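Local coordinates for Lmo0135 protein (PDB 5ISU) that is the substrate-binding protein CtaP of an ABC transporter and, as its family suggests, probably takes part in peptide uptake, at residues Ile234-Arg239 with Asp296-Pro301; Ser303-Glu308 with Asn398-Gly403; Leu104-Lys107 with Asn112-Asn115; Glu308-Phe313 with Asp407-Leu412. All blocks are in the same frame, centred on the assembly; numbering follows the deposited sequence.

Contact 1. Residues Ile234-Arg239 with Asp296-Pro301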
loop_
_atom_site.group_PDB
_atom_site.type_symbol
_atom_site.label_atom_id
_atom_site.label_comp_id
_atom_site.label_asym_id
_atom_site.label_seq_id
_atom_site.Cartn_x
_atom_site.Cartn_y
_atom_site.Cartn_z
ATOM N N ILE A 234 -7.302 12.436 8.244
ATOM C CA ILE A 234 -7.124 13.873 8.192
ATOM C C ILE A 234 -5.904 14.199 7.331
ATOM O O ILE A 234 -4.916 13.479 7.361
ATOM C CB ILE A 234 -6.857 14.435 9.621
ATOM C CG1 ILE A 234 -7.936 13.987 10.605
ATOM C CG2 ILE A 234 -6.746 15.955 9.620
ATOM C CD1 ILE A 234 -9.351 14.350 10.202
ATOM N N GLN A 235 -5.979 15.276 6.553
ATOM C CA GLN A 235 -4.837 15.721 5.771
ATOM C C GLN A 235 -3.959 16.543 6.717
ATOM O O GLN A 235 -4.477 17.197 7.640
ATOM C CB GLN A 235 -5.289 16.540 4.568
ATOM C CG GLN A 235 -6.240 15.770 3.672
ATOM C CD GLN A 235 -5.649 14.440 3.250
ATOM O OE1 GLN A 235 -6.110 13.379 3.680
ATOM N NE2 GLN A 235 -4.562 14.491 2.492
ATOM N N PRO A 236 -2.627 16.482 6.539
ATOM C CA PRO A 236 -1.710 17.224 7.410
ATOM C C PRO A 236 -2.084 18.699 7.656
ATOM O O PRO A 236 -2.028 19.165 8.800
ATOM C CB PRO A 236 -0.388 17.128 6.658
ATOM C CG PRO A 236 -0.458 15.814 5.964
ATOM C CD PRO A 236 -1.900 15.576 5.629
ATOM N N SER A 237 -2.479 19.398 6.589
ATOM C CA SER A 237 -2.845 20.813 6.654
ATOM C C SER A 237 -4.105 21.071 7.494
ATOM O O SER A 237 -4.321 22.187 7.949
ATOM C CB SER A 237 -3.014 21.395 5.232
ATOM O OG SER A 237 -4.030 20.714 4.494
ATOM N N ASP A 238 -4.921 20.042 7.715
ATOM C CA ASP A 238 -6.126 20.203 8.526
ATOM C C ASP A 238 -5.959 19.787 9.989
ATOM O O ASP A 238 -6.855 20.035 10.797
ATOM C CB ASP A 238 -7.290 19.418 7.903
ATOM C CG ASP A 238 -7.723 19.977 6.539
ATOM O OD1 ASP A 238 -7.716 21.223 6.360
ATOM O OD2 ASP A 238 -8.109 19.167 5.661
ATOM N N ARG A 239 -4.803 19.230 10.342
ATOM C CA ARG A 239 -4.592 18.685 11.689
ATOM C C ARG A 239 -4.764 19.680 12.839
ATOM O O ARG A 239 -5.384 19.344 13.835
ATOM C CB ARG A 239 -3.251 17.960 11.736
ATOM C CG ARG A 239 -2.916 17.173 12.995
ATOM C CD ARG A 239 -2.239 17.996 14.077
ATOM N NE ARG A 239 -1.215 17.168 14.730
ATOM C CZ ARG A 239 -1.364 16.458 15.845
ATOM N NH1 ARG A 239 -2.495 16.470 16.523
ATOM N NH2 ARG A 239 -0.350 15.753 16.310
ATOM N N ASP A 296 7.769 18.072 10.374
ATOM C CA ASP A 296 8.344 16.732 10.247
ATOM C C ASP A 296 7.533 15.610 10.917
ATOM O O ASP A 296 7.990 14.469 10.950
ATOM C CB ASP A 296 9.790 16.715 10.781
ATOM C CG ASP A 296 9.873 16.880 12.293
ATOM O OD1 ASP A 296 9.006 17.565 12.885
ATOM O OD2 ASP A 296 10.825 16.321 12.880
ATOM N N GLU A 297 6.362 15.921 11.476
ATOM C CA GLU A 297 5.558 14.872 12.114
ATOM C C GLU A 297 4.846 14.000 11.071
ATOM O O GLU A 297 4.399 12.916 11.395
ATOM C CB GLU A 297 4.502 15.461 13.082
ATOM C CG GLU A 297 3.806 14.386 13.940
ATOM C CD GLU A 297 2.659 14.888 14.816
ATOM O OE1 GLU A 297 2.672 16.056 15.274
ATOM O OE2 GLU A 297 1.732 14.081 15.061
ATOM N N TYR A 298 4.773 14.466 9.827
ATOM C CA TYR A 298 4.024 13.775 8.774
ATOM C C TYR A 298 4.844 12.994 7.763
ATOM O O TYR A 298 4.284 12.295 6.911
ATOM C CB TYR A 298 3.128 14.789 8.080
ATOM C CG TYR A 298 2.314 15.590 9.083
ATOM C CD1 TYR A 298 1.364 14.970 9.894
ATOM C CD2 TYR A 298 2.495 16.970 9.221
ATOM C CE1 TYR A 298 0.621 15.701 10.819
ATOM C CE2 TYR A 298 1.757 17.707 10.140
ATOM C CZ TYR A 298 0.824 17.074 10.935
ATOM O OH TYR A 298 0.100 17.814 11.846
ATOM N N ALA A 299 6.162 13.110 7.854
ATOM C CA ALA A 299 7.056 12.389 6.966
ATOM C C ALA A 299 8.480 12.444 7.502
ATOM O O ALA A 299 8.849 13.401 8.175
ATOM C CB ALA A 299 7.002 12.964 5.554
ATOM N N LYS A 300 9.244 11.385 7.254
ATOM C CA LYS A 300 10.645 11.348 7.634
ATOM C C LYS A 300 11.466 11.170 6.334
ATOM O O LYS A 300 11.008 10.505 5.404
ATOM C CB LYS A 300 10.938 10.242 8.651
ATOM C CG LYS A 300 10.777 8.815 8.125
ATOM C CD LYS A 300 10.936 7.758 9.225
ATOM C CE LYS A 300 12.362 7.693 9.747
ATOM N NZ LYS A 300 12.520 6.648 10.796
ATOM N N PRO A 301 12.667 11.781 6.267
ATOM C CA PRO A 301 13.522 11.680 5.094
ATOM C C PRO A 301 13.787 10.246 4.640
ATOM O O PRO A 301 14.143 9.411 5.445
ATOM C CB PRO A 301 14.837 12.308 5.560
ATOM C CG PRO A 301 14.457 13.210 6.690
ATOM C CD PRO A 301 13.315 12.542 7.363
#
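Y298, R239 and P236 carry this contact. CB of P236 lies over one face of the Y298 ring, toward its rim. P236 CB sits 4.0 Å from the centroid of the Y298 ring, 15° off its normal, which makes a CH-pi contact. The nearest single carbons are P236 CB and Y298 CD2, 3.9 Å apart. Bends at chi2 and chi3 carry R239 past Y298 OH to E297. CB, CG and CD of R239 all come close to Y298 OH. R239 NE then gives Y298 OH a weak hydrogen bond of 3.2 Å, bent to 123°. Further out, R239 NH2 forms a salt bridge with E297, 2.9 Å to OE2. OE2 receives it on its syn lone pair but is tilted out of the guanidinium plane. A second, weak bond runs from R239 NH2 to E297 OE1 at 3.2 Å and is the straighter of the two. The guanidinium and carboxylate planes are 70° apart, so a single nitrogen, NH2, meets the carboxylate and the two groups are not coplanar. Both charges have second partners: R239 NH1 pairs with E243, and E297 OE2 bonds T252. The contact joins the turn leading into helix 239-245 to the residues just before strand 299-301. This sharing probably spreads the ion pair over E243 and T252 and fixes the guanidinium beside the tyrosine hydroxyl.

Contact 2. Residues Ser303-Glu308 with Asn398-Gly403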
loop_
_atom_site.group_PDB
_atom_site.type_symbol
_atom_site.label_atom_id
_atom_site.label_comp_id
_atom_site.label_asym_id
_atom_site.label_seq_id
_atom_site.Cartn_x
_atom_site.Cartn_y
_atom_site.Cartn_z
ATOM N N SER A 303 15.715 7.252 2.135
ATOM C CA SER A 303 17.073 6.879 1.744
ATOM C C SER A 303 16.967 5.783 0.672
ATOM O O SER A 303 17.203 6.032 -0.524
ATOM C CB SER A 303 17.878 6.434 2.983
ATOM O OG SER A 303 17.175 5.457 3.744
ATOM N N SER A 304 16.569 4.592 1.096
ATOM C CA SER A 304 16.364 3.483 0.188
ATOM C C SER A 304 15.085 3.642 -0.623
ATOM O O SER A 304 14.170 4.366 -0.211
ATOM C CB SER A 304 16.240 2.200 0.978
ATOM O OG SER A 304 15.912 1.141 0.105
ATOM N N PHE A 305 15.006 2.940 -1.762
ATOM C CA PHE A 305 13.785 2.948 -2.585
ATOM C C PHE A 305 12.686 2.082 -1.915
ATOM O O PHE A 305 11.505 2.176 -2.251
ATOM C CB PHE A 305 14.058 2.510 -4.035
ATOM C CG PHE A 305 14.250 1.045 -4.202
ATOM C CD1 PHE A 305 13.152 0.203 -4.332
ATOM C CD2 PHE A 305 15.517 0.494 -4.240
ATOM C CE1 PHE A 305 13.319 -1.171 -4.491
ATOM C CE2 PHE A 305 15.686 -0.876 -4.397
ATOM C CZ PHE A 305 14.585 -1.706 -4.519
ATOM N N LEU A 306 13.095 1.258 -0.961
ATOM C CA LEU A 306 12.204 0.449 -0.169
ATOM C C LEU A 306 11.771 1.208 1.083
ATOM O O LEU A 306 12.573 1.958 1.643
ATOM C CB LEU A 306 12.971 -0.755 0.349
ATOM C CG LEU A 306 13.599 -1.738 -0.614
ATOM C CD1 LEU A 306 14.259 -2.808 0.223
ATOM C CD2 LEU A 306 12.525 -2.343 -1.497
ATOM N N THR A 307 10.540 0.973 1.539
ATOM C CA THR A 307 10.045 1.535 2.805
ATOM C C THR A 307 10.576 0.690 3.963
ATOM O O THR A 307 11.055 -0.425 3.748
ATOM C CB THR A 307 8.503 1.623 2.844
ATOM O OG1 THR A 307 7.923 0.377 2.409
ATOM C CG2 THR A 307 8.029 2.754 1.941
ATOM N N GLU A 308 10.481 1.214 5.185
ATOM C CA GLU A 308 11.055 0.542 6.383
ATOM C C GLU A 308 10.464 -0.792 6.793
ATOM O O GLU A 308 11.115 -1.562 7.483
ATOM C CB GLU A 308 11.011 1.471 7.589
ATOM C CG GLU A 308 11.848 2.735 7.415
ATOM C CD GLU A 308 11.972 3.555 8.699
ATOM O OE1 GLU A 308 11.335 3.209 9.738
ATOM O OE2 GLU A 308 12.725 4.545 8.668
ATOM N N ASN A 398 5.615 10.804 -7.667
ATOM C CA ASN A 398 4.762 9.652 -7.443
ATOM C C ASN A 398 4.946 9.110 -6.035
ATOM O O ASN A 398 5.712 9.659 -5.219
ATOM C CB ASN A 398 5.115 8.581 -8.480
ATOM C CG ASN A 398 3.901 7.818 -8.982
ATOM O OD1 ASN A 398 2.870 7.685 -8.299
ATOM N ND2 ASN A 398 4.012 7.330 -10.203
ATOM N N GLY A 399 4.236 8.028 -5.755
ATOM C CA GLY A 399 4.336 7.376 -4.462
ATOM C C GLY A 399 3.837 5.965 -4.514
ATOM O O GLY A 399 3.132 5.605 -5.432
ATOM N N TYR A 400 4.258 5.149 -3.558
ATOM C CA TYR A 400 3.774 3.782 -3.467
ATOM C C TYR A 400 3.817 3.188 -2.076
ATOM O O TYR A 400 4.601 3.602 -1.225
ATOM C CB TYR A 400 4.493 2.840 -4.440
ATOM C CG TYR A 400 6.038 2.799 -4.414
ATOM C CD1 TYR A 400 6.766 2.451 -3.268
ATOM C CD2 TYR A 400 6.754 3.007 -5.577
ATOM C CE1 TYR A 400 8.165 2.400 -3.285
ATOM C CE2 TYR A 400 8.139 2.944 -5.601
ATOM C CZ TYR A 400 8.837 2.631 -4.466
ATOM O OH TYR A 400 10.206 2.571 -4.561
ATOM N N ILE A 401 2.949 2.203 -1.878
ATOM C CA ILE A 401 2.842 1.412 -0.661
ATOM C C ILE A 401 2.939 -0.023 -1.200
ATOM O O ILE A 401 1.942 -0.570 -1.694
ATOM C CB ILE A 401 1.492 1.660 0.027
ATOM C CG1 ILE A 401 1.308 3.160 0.332
ATOM C CG2 ILE A 401 1.376 0.820 1.289
ATOM C CD1 ILE A 401 -0.101 3.535 0.757
ATOM N N MET A 402 4.118 -0.643 -1.103
ATOM C CA MET A 402 4.335 -1.953 -1.746
ATOM C C MET A 402 4.291 -3.257 -0.961
ATOM O O MET A 402 4.332 -4.331 -1.584
ATOM C CB MET A 402 5.662 -1.922 -2.500
ATOM C CG MET A 402 5.686 -0.963 -3.651
ATOM S SD MET A 402 4.352 -1.220 -4.818
ATOM C CE MET A 402 4.669 -2.864 -5.443
ATOM N N GLY A 403 4.216 -3.214 0.357
ATOM C CA GLY A 403 4.211 -4.481 1.096
ATOM C C GLY A 403 5.554 -4.813 1.758
ATOM O O GLY A 403 6.546 -4.067 1.618
HETATM O O HOH W 1 6.140 0.463 0.347
#
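The Y400 and F305 rings touch only through the tyrosine hydroxyl. Y400 OH is at the edge of the F305 ring, 3.8 Å from F305 CD1, and F305 O is at the edge of the Y400 ring. One face of the F305 ring carries L306 CG, 3.9 Å above the plane and offset toward the rim. The two aromatic groups therefore do not stack on each other. What joins them is a short hydrogen bond, Y400 OH to F305 O, of 2.7 Å. The C=O...donor angle is 135°, and the donor is tilted 25° from the carbonyl plane. In Y400 the CG sits between the backbone N and the carbonyl carbon (chi1 53°), and from there the ring reaches across from strand 395-400 to the 303-308 loop. That strand pairs antiparallel with strand 248-263 in the mixed sheet, so the bond ties the loop to the sheet. A water makes a second link. It donates to T307 OG1 at 2.7 Å and accepts from the backbone N of M402, also at 2.7 Å. The loop is shaped on its own side by an ST turn, in which L306 N donates to S304 OG at 3.0 Å. Outside the two segments, Y413 meets both aromatics: its hydroxyl bonds Y400 OH and its ring meets that of F305. Helix 442-458 also packs on F305 through I452, Q453 and I456. The site is buried. The phenol proton of Y400 thus satisfies a loop carbonyl inside an aromatic cluster, and the water bridges a threonine hydroxyl and a backbone N-H.

Contact 3. Residues Leu104-Lys107 with Asn112-Asn115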
loop_
_atom_site.group_PDB
_atom_site.type_symbol
_atom_site.label_atom_id
_atom_site.label_comp_id
_atom_site.label_asym_id
_atom_site.label_seq_id
_atom_site.Cartn_x
_atom_site.Cartn_y
_atom_site.Cartn_z
ATOM N N LEU A 104 -6.474 -18.803 -9.028
ATOM C CA LEU A 104 -5.695 -19.434 -10.096
ATOM C C LEU A 104 -6.471 -19.528 -11.401
ATOM O O LEU A 104 -5.888 -19.493 -12.478
ATOM C CB LEU A 104 -5.229 -20.840 -9.681
ATOM C CG LEU A 104 -4.077 -20.932 -8.674
ATOM C CD1 LEU A 104 -3.858 -22.378 -8.255
ATOM C CD2 LEU A 104 -2.796 -20.338 -9.257
ATOM N N ASP A 105 -7.785 -19.661 -11.288
ATOM C CA ASP A 105 -8.666 -19.802 -12.438
ATOM C C ASP A 105 -8.608 -18.514 -13.271
ATOM O O ASP A 105 -9.131 -17.473 -12.864
ATOM C CB ASP A 105 -10.083 -20.097 -11.938
ATOM C CG ASP A 105 -11.009 -20.578 -13.019
ATOM O OD1 ASP A 105 -10.548 -20.805 -14.152
ATOM O OD2 ASP A 105 -12.209 -20.754 -12.714
ATOM N N THR A 106 -7.951 -18.604 -14.431
ATOM C CA THR A 106 -7.748 -17.464 -15.331
ATOM C C THR A 106 -9.031 -16.750 -15.760
ATOM O O THR A 106 -9.016 -15.525 -15.916
ATOM C CB THR A 106 -6.937 -17.864 -16.594
ATOM O OG1 THR A 106 -7.472 -19.072 -17.135
ATOM C CG2 THR A 106 -5.459 -18.088 -16.260
ATOM N N LYS A 107 -10.133 -17.490 -15.938
ATOM C CA LYS A 107 -11.400 -16.858 -16.345
ATOM C C LYS A 107 -11.950 -15.845 -15.304
ATOM O O LYS A 107 -12.751 -14.975 -15.659
ATOM C CB LYS A 107 -12.482 -17.904 -16.673
ATOM C CG LYS A 107 -12.952 -18.764 -15.501
ATOM C CD LYS A 107 -14.038 -19.775 -15.891
ATOM C CE LYS A 107 -15.373 -19.106 -16.211
ATOM N NZ LYS A 107 -16.495 -20.068 -16.454
ATOM N N ASN A 112 -4.481 -10.802 -8.244
ATOM C CA ASN A 112 -3.417 -11.416 -7.417
ATOM C C ASN A 112 -2.953 -12.787 -7.920
ATOM O O ASN A 112 -2.153 -13.457 -7.254
ATOM C CB ASN A 112 -3.903 -11.587 -5.973
ATOM C CG ASN A 112 -4.447 -10.303 -5.378
ATOM O OD1 ASN A 112 -5.441 -10.331 -4.656
ATOM N ND2 ASN A 112 -3.829 -9.169 -5.711
ATOM N N ARG A 113 -3.440 -13.207 -9.083
ATOM C CA ARG A 113 -3.080 -14.512 -9.633
ATOM C C ARG A 113 -1.572 -14.733 -9.706
ATOM O O ARG A 113 -1.103 -15.831 -9.417
ATOM C CB ARG A 113 -3.698 -14.697 -11.007
ATOM C CG ARG A 113 -3.439 -16.080 -11.583
ATOM C CD ARG A 113 -4.112 -16.304 -12.919
ATOM N NE ARG A 113 -3.823 -17.654 -13.374
ATOM C CZ ARG A 113 -2.706 -18.029 -13.993
ATOM N NH1 ARG A 113 -1.732 -17.165 -14.250
ATOM N NH2 ARG A 113 -2.565 -19.296 -14.359
ATOM N N GLY A 114 -0.825 -13.688 -10.076
ATOM C CA GLY A 114 0.643 -13.755 -10.174
ATOM C C GLY A 114 1.391 -14.233 -8.926
ATOM O O GLY A 114 2.482 -14.782 -9.029
ATOM N N ASN A 115 0.796 -14.031 -7.756
ATOM C CA ASN A 115 1.387 -14.447 -6.480
ATOM C C ASN A 115 1.313 -15.961 -6.218
ATOM O O ASN A 115 1.979 -16.475 -5.304
ATOM C CB ASN A 115 0.677 -13.720 -5.332
ATOM C CG ASN A 115 0.833 -12.201 -5.404
ATOM O OD1 ASN A 115 1.704 -11.693 -6.093
ATOM N ND2 ASN A 115 -0.007 -11.478 -4.667
#
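R113 reaches back to the end of helix 93-104 and meets L104 and T106. Its CB points toward the 104-107 segment. CG is anti to the backbone N (chi1 -176°), and the chain stays extended through CD to NE. This straight run carries the guanidinium across to the 104-107 segment. CD is the first atom to come near, 3.7 Å from L104 O and 4.0 Å from T106 CG2. NE makes the main bond. R113 NE donates to L104 O at 2.9 Å with an N-H...acceptor angle of 166°, so the bond is nearly straight. L104 O lies at the guanidinium edge, close to its plane. Seen from the carbonyl, the donor is less well placed, tilted 35° from the C=O plane. The T106 methyl lies over part of one face of the same group, toward the rim. CG2 of T106 stands 3.1 Å above the guanidinium plane and is 3.3 Å from R113 NE. R113 CZ follows at 3.6 Å from T106 CG2. At the tip, NH2 also passes that methyl at a similar range. The guanidinium is thus held at one edge by a carbonyl and lined on one face by a methyl. N115 N bonds N112 O, a turn that holds R113. The contact lies at the surface. K107, just after T106, makes a salt bridge with E163. The site is a helix C terminus: an arginine of the following loop bonds the carbonyl of L104, the last residue of helix 93-104, where the chain leaves the helix at D105.

Contact 4. Residues Glu308-Phe313 with Asp407-Leu412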
loop_
_atom_site.group_PDB
_atom_site.type_symbol
_atom_site.label_atom_id
_atom_site.label_comp_id
_atom_site.label_asym_id
_atom_site.label_seq_id
_atom_site.Cartn_x
_atom_site.Cartn_y
_atom_site.Cartn_z
ATOM N N GLU A 308 10.481 1.214 5.185
ATOM C CA GLU A 308 11.055 0.542 6.383
ATOM C C GLU A 308 10.464 -0.792 6.793
ATOM O O GLU A 308 11.115 -1.562 7.483
ATOM C CB GLU A 308 11.011 1.471 7.589
ATOM C CG GLU A 308 11.848 2.735 7.415
ATOM C CD GLU A 308 11.972 3.555 8.699
ATOM O OE1 GLU A 308 11.335 3.209 9.738
ATOM O OE2 GLU A 308 12.725 4.545 8.668
ATOM N N ASN A 309 9.209 -1.019 6.422
ATOM C CA ASN A 309 8.508 -2.273 6.709
ATOM C C ASN A 309 8.978 -3.441 5.846
ATOM O O ASN A 309 8.696 -4.596 6.170
ATOM C CB ASN A 309 7.000 -2.114 6.425
ATOM C CG ASN A 309 6.722 -1.701 4.970
ATOM O OD1 ASN A 309 7.111 -0.604 4.542
ATOM N ND2 ASN A 309 6.034 -2.570 4.215
ATOM N N THR A 310 9.651 -3.151 4.734
ATOM C CA THR A 310 10.025 -4.206 3.789
ATOM C C THR A 310 11.284 -4.928 4.195
ATOM O O THR A 310 12.296 -4.284 4.432
ATOM C CB THR A 310 10.252 -3.617 2.388
ATOM O OG1 THR A 310 9.087 -2.886 1.974
ATOM C CG2 THR A 310 10.551 -4.718 1.380
ATOM N N LYS A 311 11.253 -6.261 4.217
ATOM C CA LYS A 311 12.455 -7.031 4.563
ATOM C C LYS A 311 13.682 -6.604 3.788
ATOM O O LYS A 311 13.614 -6.338 2.590
ATOM C CB LYS A 311 12.301 -8.540 4.390
ATOM C CG LYS A 311 11.665 -9.232 5.566
ATOM C CD LYS A 311 12.034 -10.699 5.618
ATOM C CE LYS A 311 11.643 -11.464 4.368
ATOM N NZ LYS A 311 11.990 -12.902 4.557
ATOM N N TYR A 312 14.798 -6.557 4.516
ATOM C CA TYR A 312 16.113 -6.203 3.994
ATOM C C TYR A 312 16.289 -4.702 3.750
ATOM O O TYR A 312 17.283 -4.264 3.159
ATOM C CB TYR A 312 16.471 -7.068 2.774
ATOM C CG TYR A 312 16.165 -8.542 3.026
ATOM C CD1 TYR A 312 16.711 -9.212 4.116
ATOM C CD2 TYR A 312 15.325 -9.254 2.181
ATOM C CE1 TYR A 312 16.432 -10.548 4.356
ATOM C CE2 TYR A 312 15.040 -10.600 2.403
ATOM C CZ TYR A 312 15.585 -11.240 3.495
ATOM O OH TYR A 312 15.293 -12.563 3.716
ATOM N N PHE A 313 15.351 -3.902 4.241
ATOM C CA PHE A 313 15.504 -2.470 4.142
ATOM C C PHE A 313 16.822 -2.080 4.816
ATOM O O PHE A 313 17.172 -2.658 5.839
ATOM C CB PHE A 313 14.382 -1.749 4.884
ATOM C CG PHE A 313 14.640 -0.277 5.079
ATOM C CD1 PHE A 313 14.242 0.635 4.133
ATOM C CD2 PHE A 313 15.290 0.190 6.226
ATOM C CE1 PHE A 313 14.486 2.002 4.303
ATOM C CE2 PHE A 313 15.530 1.558 6.410
ATOM C CZ PHE A 313 15.142 2.460 5.438
ATOM N N ASP A 407 10.378 -8.356 -3.279
ATOM C CA ASP A 407 10.082 -8.915 -4.621
ATOM C C ASP A 407 8.895 -8.199 -5.291
ATOM O O ASP A 407 8.847 -8.084 -6.512
ATOM C CB ASP A 407 9.776 -10.400 -4.533
ATOM C CG ASP A 407 9.576 -11.044 -5.907
ATOM O OD1 ASP A 407 10.527 -11.050 -6.724
ATOM O OD2 ASP A 407 8.476 -11.584 -6.156
ATOM N N ALA A 408 7.954 -7.690 -4.498
ATOM C CA ALA A 408 6.802 -6.989 -5.072
ATOM C C ALA A 408 7.200 -5.695 -5.817
ATOM O O ALA A 408 6.457 -5.219 -6.677
ATOM C CB ALA A 408 5.750 -6.691 -3.989
ATOM N N TYR A 409 8.383 -5.158 -5.509
ATOM C CA TYR A 409 8.863 -3.929 -6.129
ATOM C C TYR A 409 9.393 -4.118 -7.543
ATOM O O TYR A 409 9.670 -3.129 -8.215
ATOM C CB TYR A 409 9.964 -3.291 -5.282
ATOM C CG TYR A 409 9.569 -2.764 -3.910
ATOM C CD1 TYR A 409 9.232 -3.618 -2.870
ATOM C CD2 TYR A 409 9.656 -1.411 -3.626
ATOM C CE1 TYR A 409 8.930 -3.130 -1.608
ATOM C CE2 TYR A 409 9.356 -0.916 -2.375
ATOM C CZ TYR A 409 9.004 -1.775 -1.366
ATOM O OH TYR A 409 8.714 -1.246 -0.116
ATOM N N LYS A 410 9.541 -5.361 -7.992
ATOM C CA LYS A 410 10.039 -5.643 -9.359
ATOM C C LYS A 410 9.334 -4.898 -10.485
ATOM O O LYS A 410 9.987 -4.452 -11.432
ATOM C CB LYS A 410 9.893 -7.128 -9.693
ATOM C CG LYS A 410 10.879 -8.049 -9.014
ATOM C CD LYS A 410 10.784 -9.486 -9.529
ATOM C CE LYS A 410 9.389 -10.073 -9.363
ATOM N NZ LYS A 410 9.439 -11.558 -9.468
ATOM N N SER A 411 8.001 -4.810 -10.389
ATOM C CA SER A 411 7.149 -4.177 -11.409
ATOM C C SER A 411 7.389 -2.659 -11.571
ATOM O O SER A 411 6.841 -2.020 -12.479
ATOM C CB SER A 411 5.670 -4.467 -11.098
ATOM O OG SER A 411 5.304 -3.973 -9.806
ATOM N N LEU A 412 8.206 -2.096 -10.682
ATOM C CA LEU A 412 8.576 -0.678 -10.727
ATOM C C LEU A 412 10.014 -0.484 -11.205
ATOM O O LEU A 412 10.418 0.650 -11.473
ATOM C CB LEU A 412 8.460 -0.058 -9.329
ATOM C CG LEU A 412 7.073 0.026 -8.700
ATOM C CD1 LEU A 412 7.159 -0.111 -7.189
ATOM C CD2 LEU A 412 6.374 1.313 -9.102
#
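T310 and Y409 meet through their hydroxyls, between a type II beta turn (T310 to F313) and the 3-10 segment 407-409. T310 OG1 and Y409 OH are 2.7 Å apart, close enough for a hydrogen bond. T310 OG1 lies at the edge of the Y409 ring, near its plane. The T310 methyl also packs at that end of the tyrosine, with T310 CG2 3.8 Å from Y409 CE1. The two side chains come from opposite directions, and each points toward the other segment. In T310, OG1 is anti to the carbonyl carbon and CG2 is anti to the backbone N (chi1 -55°), which lets both branches reach the tyrosine. The next shell adds more oxygens: T310 OG1 probably also bonds the carbonyl of G403, and Y409 OH is within hydrogen-bonding distance of T307 OG1. These buried hydroxyls therefore form a small network. The turn is closed by F313 N to T310 O at 3.1 Å. In the other segment, K410 N bonds D407 O at 3.2 Å, which closes the 3-10 turn that presents Y409. Further out, K311 is tied by backbone bonds to N404, and the Y409 ring is packed by W433 of helix 427-438 and by L306 and M402. Beside Y409, K410 reaches back over the same turn in a salt bridge whose hydrogen bond is weak, with K410 NZ 3.0 Å from D407 OD1.

In the fold
From the N terminus, contact 3 comes first and closes a short loop between helix 93-104 and strand 117-118. Contact 1 follows and brings the loop after strand 231-233 to the residues just before strand 299-301, enclosing 56 residues. Contacts 2 and 4 then cross along the chain: 303-308 and 308-313 share E308, and their partners 398-403 and 407-412 follow in the same order. Their centres are about 7 Å apart, and they join the loop after strand 299-301 to strand 395-400 and the loop beyond it. K300 of contact 1 reaches E308 by a salt bridge. Contact 3 stays separate, its centre about 38 Å from that of contact 1.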